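Local atomic coordinates of similar to yteR (Bacilus subtilis) (Clostridium acetobutylicum, PDB entry 4WU0), a protein that probably hydrolyses unsaturated rhamnogalacturonan fragments derived from pectin, as a member of glycoside hydrolase family 105. Residues 47-58 against 82-90. Numbering follows the deposited sequence.
Sequences LDFIIKTMDTFI and ILITLFKET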
ATOM      1  N   LEU A  47     -15.858   3.745 -14.130  1.00 18.49           N
ATOM      2  CA  LEU A  47     -15.102   4.966 -14.416  1.00 16.90           C
ATOM      3  C   LEU A  47     -15.855   6.171 -13.876  1.00 16.86           C
ATOM      4  O   LEU A  47     -15.276   7.054 -13.236  1.00 18.71           O
ATOM      5  CB  LEU A  47     -14.853   5.122 -15.917  1.00 19.96           C
ATOM      6  CG  LEU A  47     -14.158   6.416 -16.340  1.00 22.81           C
ATOM      7  CD1 LEU A  47     -12.809   6.519 -15.645  1.00 22.27           C
ATOM      8  CD2 LEU A  47     -14.004   6.494 -17.866  1.00 23.20           C
ATOM      9  N   ASP A  48     -17.161   6.195 -14.094  1.00 17.83           N
ATOM     10  CA  ASP A  48     -17.965   7.314 -13.613  1.00 20.46           C
ATOM     11  C   ASP A  48     -17.909   7.455 -12.095  1.00 19.48           C
ATOM     12  O   ASP A  48     -17.848   8.568 -11.586  1.00 19.73           O
ATOM     13  CB  ASP A  48     -19.416   7.177 -14.074  1.00 21.37           C
ATOM     14  CG  ASP A  48     -19.579   7.400 -15.561  1.00 29.96           C
ATOM     15  OD1 ASP A  48     -18.706   8.059 -16.167  1.00 30.85           O
ATOM     16  OD2 ASP A  48     -20.591   6.923 -16.116  1.00 40.06           O
ATOM     17  N   PHE A  49     -17.902   6.331 -11.377  1.00 16.93           N
ATOM     18  CA  PHE A  49     -17.761   6.347  -9.930  1.00 16.63           C
ATOM     19  C   PHE A  49     -16.434   6.945  -9.501  1.00 15.10           C
ATOM     20  O   PHE A  49     -16.366   7.719  -8.557  1.00 16.56           O
ATOM     21  CB  PHE A  49     -17.892   4.941  -9.342  1.00 17.00           C
ATOM     22  CG  PHE A  49     -17.803   4.903  -7.845  1.00 15.82           C
ATOM     23  CD1 PHE A  49     -18.862   5.336  -7.073  1.00 19.02           C
ATOM     24  CD2 PHE A  49     -16.658   4.447  -7.218  1.00 17.58           C
ATOM     25  CE1 PHE A  49     -18.793   5.306  -5.697  1.00 17.68           C
ATOM     26  CE2 PHE A  49     -16.585   4.399  -5.826  1.00 16.84           C
ATOM     27  CZ  PHE A  49     -17.665   4.852  -5.074  1.00 18.65           C
ATOM     28  N   ILE A  50     -15.378   6.575 -10.205  1.00 16.67           N
ATOM     29  CA  ILE A  50     -14.051   7.112  -9.912  1.00 15.34           C
ATOM     30  C   ILE A  50     -14.021   8.615 -10.145  1.00 16.58           C
ATOM     31  O   ILE A  50     -13.552   9.365  -9.299  1.00 16.13           O
ATOM     32  CB  ILE A  50     -12.988   6.405 -10.753  1.00 15.82           C
ATOM     33  CG1 ILE A  50     -12.912   4.937 -10.348  1.00 16.75           C
ATOM     34  CG2 ILE A  50     -11.621   7.045 -10.539  1.00 14.31           C
ATOM     35  CD1 ILE A  50     -12.127   4.094 -11.328  1.00 16.99           C
ATOM     36  N   ILE A  51     -14.567   9.048 -11.272  1.00 15.50           N
ATOM     37  CA  ILE A  51     -14.586  10.458 -11.605  1.00 16.46           C
ATOM     38  C   ILE A  51     -15.346  11.246 -10.545  1.00 18.31           C
ATOM     39  O   ILE A  51     -14.861  12.276 -10.051  1.00 18.92           O
ATOM     40  CB  ILE A  51     -15.204  10.668 -13.000  1.00 18.46           C
ATOM     41  CG1 ILE A  51     -14.263  10.110 -14.081  1.00 19.81           C
ATOM     42  CG2 ILE A  51     -15.509  12.138 -13.257  1.00 18.51           C
ATOM     43  CD1 ILE A  51     -14.884  10.034 -15.491  1.00 23.18           C
ATOM     44  N   LYS A  52     -16.539  10.763 -10.198  1.00 16.95           N
ATOM     45  CA  LYS A  52     -17.404  11.463  -9.259  1.00 20.16           C
ATOM     46  C   LYS A  52     -16.741  11.572  -7.893  1.00 18.02           C
ATOM     47  O   LYS A  52     -16.806  12.624  -7.254  1.00 18.50           O
ATOM     48  CB  LYS A  52     -18.763  10.760  -9.146  1.00 28.46           C
ATOM     49  CG  LYS A  52     -19.563  11.113  -7.891  1.00 40.07           C
ATOM     50  CD  LYS A  52     -20.892  10.370  -7.835  1.00 50.26           C
ATOM     51  CE  LYS A  52     -20.723   8.873  -7.594  1.00 43.98           C
ATOM     52  NZ  LYS A  52     -20.413   8.581  -6.172  1.00 50.89           N
ATOM     53  N   THR A  53     -16.079  10.498  -7.457  1.00 16.05           N
ATOM     54  CA  THR A  53     -15.379  10.508  -6.171  1.00 15.50           C
ATOM     55  C   THR A  53     -14.263  11.581  -6.190  1.00 16.39           C
ATOM     56  O   THR A  53     -14.147  12.405  -5.271  1.00 16.96           O
ATOM     57  CB  THR A  53     -14.793   9.118  -5.855  1.00 16.22           C
ATOM     58  OG1 THR A  53     -15.863   8.164  -5.765  1.00 18.33           O
ATOM     59  CG2 THR A  53     -14.003   9.132  -4.533  1.00 17.60           C
ATOM     60  N   MET A  54     -13.474  11.597  -7.249  1.00 16.17           N
ATOM     61  CA  MET A  54     -12.346  12.529  -7.285  1.00 15.94           C
ATOM     62  C   MET A  54     -12.779  13.962  -7.519  1.00 18.80           C
ATOM     63  O   MET A  54     -12.019  14.877  -7.233  1.00 18.29           O
ATOM     64  CB  MET A  54     -11.306  12.103  -8.307  1.00 16.30           C
ATOM     65  CG  MET A  54     -10.604  10.803  -7.956  1.00 16.68           C
ATOM     66  SD  MET A  54      -9.832  10.785  -6.333  1.00 22.39           S
ATOM     67  CE  MET A  54      -8.616  12.028  -6.578  1.00 18.67           C
ATOM     68  N   ASP A  55     -14.004  14.168  -8.003  1.00 18.30           N
ATOM     69  CA  ASP A  55     -14.531  15.519  -8.163  1.00 18.67           C
ATOM     70  C   ASP A  55     -14.650  16.264  -6.839  1.00 18.69           C
ATOM     71  O   ASP A  55     -14.686  17.501  -6.806  1.00 20.37           O
ATOM     72  CB  ASP A  55     -15.877  15.507  -8.893  1.00 24.68           C
ATOM     73  CG  ASP A  55     -15.730  15.436 -10.418  1.00 29.08           C
ATOM     74  OD1 ASP A  55     -14.655  15.769 -10.962  1.00 28.22           O
ATOM     75  OD2 ASP A  55     -16.714  15.062 -11.088  1.00 29.22           O
ATOM     76  N   THR A  56     -14.737  15.530  -5.734  1.00 17.87           N
ATOM     77  CA  THR A  56     -14.691  16.148  -4.413  1.00 18.35           C
ATOM     78  C   THR A  56     -13.386  16.902  -4.213  1.00 18.16           C
ATOM     79  O   THR A  56     -13.367  17.966  -3.567  1.00 19.17           O
ATOM     80  CB  THR A  56     -14.806  15.082  -3.303  1.00 20.25           C
ATOM     81  OG1 THR A  56     -16.159  14.640  -3.216  1.00 21.29           O
ATOM     82  CG2 THR A  56     -14.401  15.641  -1.939  1.00 18.79           C
ATOM     83  N   PHE A  57     -12.310  16.330  -4.736  1.00 17.02           N
ATOM     84  CA  PHE A  57     -10.962  16.813  -4.422  1.00 16.84           C
ATOM     85  C   PHE A  57     -10.372  17.722  -5.481  1.00 19.25           C
ATOM     86  O   PHE A  57      -9.639  18.647  -5.154  1.00 19.34           O
ATOM     87  CB  PHE A  57     -10.020  15.619  -4.229  1.00 17.04           C
ATOM     88  CG  PHE A  57     -10.454  14.696  -3.133  1.00 16.80           C
ATOM     89  CD1 PHE A  57     -10.429  15.113  -1.817  1.00 15.78           C
ATOM     90  CD2 PHE A  57     -10.897  13.417  -3.419  1.00 18.25           C
ATOM     91  CE1 PHE A  57     -10.853  14.270  -0.783  1.00 18.51           C
ATOM     92  CE2 PHE A  57     -11.309  12.553  -2.398  1.00 18.38           C
ATOM     93  CZ  PHE A  57     -11.284  12.984  -1.077  1.00 17.49           C
ATOM     94  N   ILE A  58     -10.629  17.426  -6.749  1.00 19.05           N
ATOM     95  CA  ILE A  58      -9.912  18.117  -7.821  1.00 17.76           C
ATOM     96  C   ILE A  58     -10.727  19.256  -8.406  1.00 20.76           C
ATOM     97  O   ILE A  58     -11.700  19.045  -9.147  1.00 20.21           O
ATOM     98  CB  ILE A  58      -9.499  17.162  -8.948  1.00 17.05           C
ATOM     99  CG1 ILE A  58      -8.876  15.878  -8.384  1.00 15.79           C
ATOM    100  CG2 ILE A  58      -8.518  17.834  -9.879  1.00 19.81           C
ATOM    101  CD1 ILE A  58      -7.693  16.117  -7.440  1.00 19.14           C
ATOM    102  N   ILE A  82      -4.219   7.399  -8.833  1.00 12.81           N
ATOM    103  CA  ILE A  82      -5.494   7.423  -9.551  1.00 13.59           C
ATOM    104  C   ILE A  82      -5.595   8.619 -10.498  1.00 13.75           C
ATOM    105  O   ILE A  82      -6.247   8.525 -11.542  1.00 14.67           O
ATOM    106  CB  ILE A  82      -6.717   7.308  -8.608  1.00 13.96           C
ATOM    107  CG1 ILE A  82      -8.002   7.006  -9.401  1.00 13.65           C
ATOM    108  CG2 ILE A  82      -6.882   8.517  -7.736  1.00 15.02           C
ATOM    109  CD1 ILE A  82      -8.079   5.590 -10.005  1.00 16.44           C
ATOM    110  N   LEU A  83      -4.982   9.749 -10.147  1.00 13.70           N
ATOM    111  CA  LEU A  83      -4.984  10.898 -11.046  1.00 16.28           C
ATOM    112  C   LEU A  83      -4.260  10.608 -12.368  1.00 13.56           C
ATOM    113  O   LEU A  83      -4.697  11.077 -13.424  1.00 15.06           O
ATOM    114  CB  LEU A  83      -4.384  12.133 -10.378  1.00 13.78           C
ATOM    115  CG  LEU A  83      -5.148  12.704  -9.180  1.00 14.86           C
ATOM    116  CD1 LEU A  83      -4.372  13.890  -8.595  1.00 19.66           C
ATOM    117  CD2 LEU A  83      -6.534  13.143  -9.589  1.00 19.45           C
ATOM    118  N   ILE A  84      -3.173   9.834 -12.320  1.00 14.72           N
ATOM    119  CA  ILE A  84      -2.509   9.400 -13.544  1.00 13.82           C
ATOM    120  C   ILE A  84      -3.467   8.598 -14.398  1.00 14.33           C
ATOM    121  O   ILE A  84      -3.573   8.812 -15.614  1.00 16.66           O
ATOM    122  CB  ILE A  84      -1.210   8.626 -13.253  1.00 13.58           C
ATOM    123  CG1 ILE A  84      -0.210   9.558 -12.583  1.00 14.82           C
ATOM    124  CG2 ILE A  84      -0.597   8.058 -14.539  1.00 15.97           C
ATOM    125  CD1 ILE A  84       1.019   8.861 -12.022  1.00 17.56           C
ATOM    126  N   THR A  85      -4.164   7.662 -13.762  1.00 14.85           N
ATOM    127  CA  THR A  85      -5.108   6.814 -14.466  1.00 14.65           C
ATOM    128  C   THR A  85      -6.210   7.655 -15.104  1.00 16.63           C
ATOM    129  O   THR A  85      -6.561   7.457 -16.270  1.00 18.65           O
ATOM    130  CB  THR A  85      -5.675   5.793 -13.481  1.00 16.36           C
ATOM    131  OG1 THR A  85      -4.597   4.952 -13.043  1.00 18.79           O
ATOM    132  CG2 THR A  85      -6.781   4.954 -14.110  1.00 21.50           C
ATOM    133  N   LEU A  86      -6.731   8.615 -14.361  1.00 15.70           N
ATOM    134  CA  LEU A  86      -7.798   9.459 -14.887  1.00 16.11           C
ATOM    135  C   LEU A  86      -7.302  10.353 -16.014  1.00 19.05           C
ATOM    136  O   LEU A  86      -8.033  10.588 -16.982  1.00 19.49           O
ATOM    137  CB  LEU A  86      -8.420  10.313 -13.792  1.00 16.33           C
ATOM    138  CG  LEU A  86      -9.360   9.599 -12.826  1.00 16.39           C
ATOM    139  CD1 LEU A  86      -9.619  10.445 -11.592  1.00 21.00           C
ATOM    140  CD2 LEU A  86     -10.668   9.253 -13.521  1.00 21.52           C
ATOM    141  N   PHE A  87      -6.079  10.871 -15.896  1.00 18.02           N
ATOM    142  CA  PHE A  87      -5.549  11.711 -16.965  1.00 17.31           C
ATOM    143  C   PHE A  87      -5.374  10.896 -18.245  1.00 19.73           C
ATOM    144  O   PHE A  87      -5.699  11.370 -19.336  1.00 19.75           O
ATOM    145  CB  PHE A  87      -4.227  12.371 -16.585  1.00 17.22           C
ATOM    146  CG  PHE A  87      -3.678  13.258 -17.676  1.00 19.19           C
ATOM    147  CD1 PHE A  87      -4.383  14.373 -18.084  1.00 20.75           C
ATOM    148  CD2 PHE A  87      -2.483  12.967 -18.292  1.00 21.70           C
ATOM    149  CE1 PHE A  87      -3.898  15.193 -19.104  1.00 24.02           C
ATOM    150  CE2 PHE A  87      -1.990  13.783 -19.301  1.00 22.35           C
ATOM    151  CZ  PHE A  87      -2.695  14.890 -19.697  1.00 24.16           C
ATOM    152  N   LYS A  88      -4.864   9.675 -18.113  1.00 19.41           N
ATOM    153  CA  LYS A  88      -4.673   8.812 -19.276  1.00 18.84           C
ATOM    154  C   LYS A  88      -6.013   8.430 -19.916  1.00 24.02           C
ATOM    155  O   LYS A  88      -6.129   8.379 -21.150  1.00 23.81           O
ATOM    156  CB  LYS A  88      -3.856   7.564 -18.916  1.00 21.14           C
ATOM    157  CG  LYS A  88      -2.396   7.863 -18.511  1.00 20.66           C
ATOM    158  CD  LYS A  88      -1.620   6.588 -18.124  1.00 33.26           C
ATOM    159  CE  LYS A  88      -1.338   5.684 -19.323  1.00 36.42           C
ATOM    160  NZ  LYS A  88      -0.631   6.419 -20.420  1.00 43.64           N
ATOM    161  N   GLU A  89      -7.014   8.167 -19.085  1.00 19.66           N
ATOM    162  CA  GLU A  89      -8.324   7.753 -19.575  1.00 19.56           C
ATOM    163  C   GLU A  89      -9.136   8.897 -20.184  1.00 23.84           C
ATOM    164  O   GLU A  89      -9.801   8.695 -21.193  1.00 26.03           O
ATOM    165  CB  GLU A  89      -9.146   7.085 -18.470  1.00 21.30           C
ATOM    166  CG  GLU A  89     -10.547   6.633 -18.899  1.00 28.69           C
ATOM    167  CD  GLU A  89     -10.548   5.524 -19.948  1.00 36.86           C
ATOM    168  OE1 GLU A  89     -11.532   5.460 -20.727  1.00 33.49           O
ATOM    169  OE2 GLU A  89      -9.585   4.714 -19.977  1.00 29.98           O
ATOM    170  N   THR A  90      -9.093  10.078 -19.570  1.00 22.09           N
ATOM    171  CA  THR A  90     -10.007  11.168 -19.941  1.00 25.19           C
ATOM    172  C   THR A  90      -9.308  12.334 -20.634  1.00 25.54           C
ATOM    173  O   THR A  90      -9.951  13.131 -21.321  1.00 29.51           O
ATOM    174  CB  THR A  90     -10.718  11.747 -18.710  1.00 23.91           C
ATOM    175  OG1 THR A  90      -9.784  12.515 -17.934  1.00 22.74           O
ATOM    176  CG2 THR A  90     -11.319  10.638 -17.852  1.00 22.08           C
TER
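Leu-86 packs as a knob into a hole on helix 47-54 formed by Leu-47, Ile-50, Ile-51 and Met-54. Its CB points toward that helix; with chi1 -75°, CG lies anti to the carbonyl carbon and comes within 4.1 Å of Ile-50 CG2, which sets the branch point in the hole. There the two methyls part. CD1 meets Met-54 CG at 3.8 Å, whereas CD2 presses on Ile-51 CG1 at 3.7 Å and also touches Ile-50 CG2 and Leu-47 CD1. The short helical segments run at 121° to each other, and further contacts lie on either side of the knob. On one, the Met-54 chain bends at chi2 and chi3, which brings SD over Ile-82 CG2 at 4.0 Å and CE against Leu-83 CD2 at 3.8 Å; Ile-58 CG1 meets the same Leu-83 methyl. On the other, Leu-47 CD2 lies 3.6 Å from Glu-89 CG, in a chain whose OE1 is hydrogen-bonded to Tyr-38 of helix 25-41. The pair belongs to the helical shell of what is probably, as in GH88 and GH105 relatives, an (alpha/alpha)6 barrel. Because aliphatic groups, a thioether and the Glu-89 methylene meet across it, the contact probably depends on shape and the exclusion of water, with polar bonding left to its margin.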